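Local coordinates for protein putative hydrolase (Campylobacter jejuni, PDB 3D6L) that is a hexameric hot dog fold thioesterase that probably hydrolyses long-chain fatty acyl-CoA, at residues V49-M54 against A108-V113. Numbering follows the deposited sequence.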
loop_
_atom_site.group_PDB
_atom_site.type_symbol
_atom_site.label_atom_id
_atom_site.label_comp_id
_atom_site.label_asym_id
_atom_site.label_seq_id
_atom_site.Cartn_x
_atom_site.Cartn_y
_atom_site.Cartn_z
ATOM N N VAL A 49 0.635 20.617 -13.196
ATOM C CA VAL A 49 1.774 20.365 -14.072
ATOM C C VAL A 49 1.801 18.874 -14.409
ATOM O O VAL A 49 1.328 18.042 -13.616
ATOM C CB VAL A 49 3.125 20.840 -13.465
ATOM C CG1 VAL A 49 3.168 22.378 -13.345
ATOM C CG2 VAL A 49 3.412 20.169 -12.113
ATOM N N VAL A 50 2.300 18.528 -15.594
ATOM C CA VAL A 50 2.564 17.121 -15.861
ATOM C C VAL A 50 4.063 16.928 -16.046
ATOM O O VAL A 50 4.728 17.772 -16.645
ATOM C CB VAL A 50 1.677 16.480 -17.003
ATOM C CG1 VAL A 50 0.333 17.186 -17.137
ATOM C CG2 VAL A 50 2.394 16.411 -18.341
ATOM N N THR A 51 4.586 15.835 -15.498
ATOM C CA THR A 51 6.009 15.542 -15.570
ATOM C C THR A 51 6.363 15.030 -16.967
ATOM O O THR A 51 5.799 14.042 -17.424
ATOM C CB THR A 51 6.418 14.493 -14.511
ATOM O OG1 THR A 51 5.726 14.747 -13.282
ATOM C CG2 THR A 51 7.913 14.534 -14.263
ATOM N N ILE A 52 7.290 15.705 -17.644
ATOM C CA ILE A 52 7.680 15.292 -18.997
ATOM C C ILE A 52 9.041 14.599 -19.083
ATOM O O ILE A 52 9.247 13.766 -19.962
ATOM C CB ILE A 52 7.594 16.443 -20.039
ATOM C CG1 ILE A 52 8.399 17.668 -19.588
ATOM C CG2 ILE A 52 6.141 16.807 -20.323
ATOM C CD1 ILE A 52 8.988 18.469 -20.755
ATOM N N SER A 53 9.968 14.936 -18.189
ATOM C CA SER A 53 11.277 14.282 -18.195
ATOM C C SER A 53 12.057 14.356 -16.880
ATOM O O SER A 53 11.734 15.141 -15.984
ATOM C CB SER A 53 12.139 14.788 -19.365
ATOM O OG SER A 53 12.482 16.147 -19.209
ATOM N N MET A 54 13.082 13.508 -16.792
ATOM C CA MET A 54 14.015 13.459 -15.678
ATOM C C MET A 54 15.422 13.233 -16.195
ATOM O O MET A 54 15.669 12.296 -16.951
ATOM C CB MET A 54 13.682 12.312 -14.734
ATOM C CG MET A 54 12.624 12.600 -13.728
ATOM S SD MET A 54 12.950 11.692 -12.204
ATOM C CE MET A 54 11.496 12.179 -11.263
ATOM N N ALA A 108 18.277 15.077 -8.517
ATOM C CA ALA A 108 17.599 14.938 -9.810
ATOM C C ALA A 108 17.236 16.262 -10.460
ATOM O O ALA A 108 17.031 17.261 -9.784
ATOM C CB ALA A 108 16.348 14.049 -9.684
ATOM N N LEU A 109 17.155 16.238 -11.786
ATOM C CA LEU A 109 16.693 17.368 -12.582
ATOM C C LEU A 109 15.412 16.940 -13.287
ATOM O O LEU A 109 15.452 16.115 -14.199
ATOM C CB LEU A 109 17.741 17.733 -13.636
ATOM C CG LEU A 109 18.077 19.187 -13.983
ATOM C CD1 LEU A 109 18.756 19.223 -15.364
ATOM C CD2 LEU A 109 16.871 20.136 -13.923
ATOM N N VAL A 110 14.280 17.497 -12.868
ATOM C CA VAL A 110 12.976 17.085 -13.395
ATOM C C VAL A 110 12.370 18.217 -14.217
ATOM O O VAL A 110 12.501 19.386 -13.849
ATOM C CB VAL A 110 11.976 16.699 -12.244
ATOM C CG1 VAL A 110 10.852 15.836 -12.780
ATOM C CG2 VAL A 110 12.688 15.972 -11.096
ATOM N N THR A 111 11.695 17.875 -15.313
ATOM C CA THR A 111 11.020 18.884 -16.128
ATOM C C THR A 111 9.512 18.640 -16.201
ATOM O O THR A 111 9.053 17.508 -16.378
ATOM C CB THR A 111 11.643 19.011 -17.550
ATOM O OG1 THR A 111 13.071 19.106 -17.443
ATOM C CG2 THR A 111 11.126 20.260 -18.271
ATOM N N TYR A 112 8.760 19.725 -16.056
ATOM C CA TYR A 112 7.308 19.700 -16.037
ATOM C C TYR A 112 6.783 20.616 -17.129
ATOM O O TYR A 112 7.475 21.544 -17.551
ATOM C CB TYR A 112 6.786 20.165 -14.663
ATOM C CG TYR A 112 7.329 19.347 -13.513
ATOM C CD1 TYR A 112 8.528 19.691 -12.887
ATOM C CD2 TYR A 112 6.655 18.210 -13.070
ATOM C CE1 TYR A 112 9.040 18.923 -11.834
ATOM C CE2 TYR A 112 7.152 17.435 -12.026
ATOM C CZ TYR A 112 8.342 17.791 -11.410
ATOM O OH TYR A 112 8.829 17.008 -10.384
ATOM N N VAL A 113 5.570 20.346 -17.598
ATOM C CA VAL A 113 4.891 21.266 -18.491
ATOM C C VAL A 113 3.721 21.878 -17.724
ATOM O O VAL A 113 3.030 21.186 -16.977
ATOM C CB VAL A 113 4.440 20.583 -19.814
ATOM C CG1 VAL A 113 3.401 19.496 -19.554
ATOM C CG2 VAL A 113 3.893 21.605 -20.797
#
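T111 faces both I52 and S53, and its carbonyl oxygen takes the N-H of each: I52 N lies 2.8 Å from T111 O, S53 N a longer 3.3 Å. This is a classic beta bulge, a worked example of how one extra residue shifts the register of an antiparallel pair by one without breaking it. Regular pairing resumes on both sides. V50 and V113 exchange two backbone bonds, while T111 N donates to S53 O.

The close packing is on the face that carries T51, M54, V110 and Y112. T51 and Y112 lie side by side, and CE2 of the tyrosine comes 3.3 Å from T51 OG1, which meets the ring obliquely. With T51 CG2 anti to the backbone N, that methyl reaches V110 CG1 at 3.5 Å and also touches the ring. Further along, M54 runs beside V110, its CG 3.8 Å from V110 CG1, and its CE also lies near both V110 methyls. The other face, with V50, S53, T111 and V113, is more open to solvent: the first three are partly exposed. There S53 OG rests against T111 CB, and V50 CG2 meets V113 CG1, the valine on that face that is buried. I52, the bulge residue, reaches T111 and V113; its side chain and that of T111 cross obliquely, I52 CD1 3.7 Å from T111 CG2.

In the hot dog fold the sheet wraps around a central helix, here 26-42. D34 of that helix ties down the polar tips of the packed face, its side chain bonding T51 OG1 and its backbone carbonyl bonding Y112 OH; I33 packs on V110. Strand 100-115 lies between strands 82-94 and 48-58, and beyond S53 and M54 a strand of the second subunit continues the antiparallel sheet.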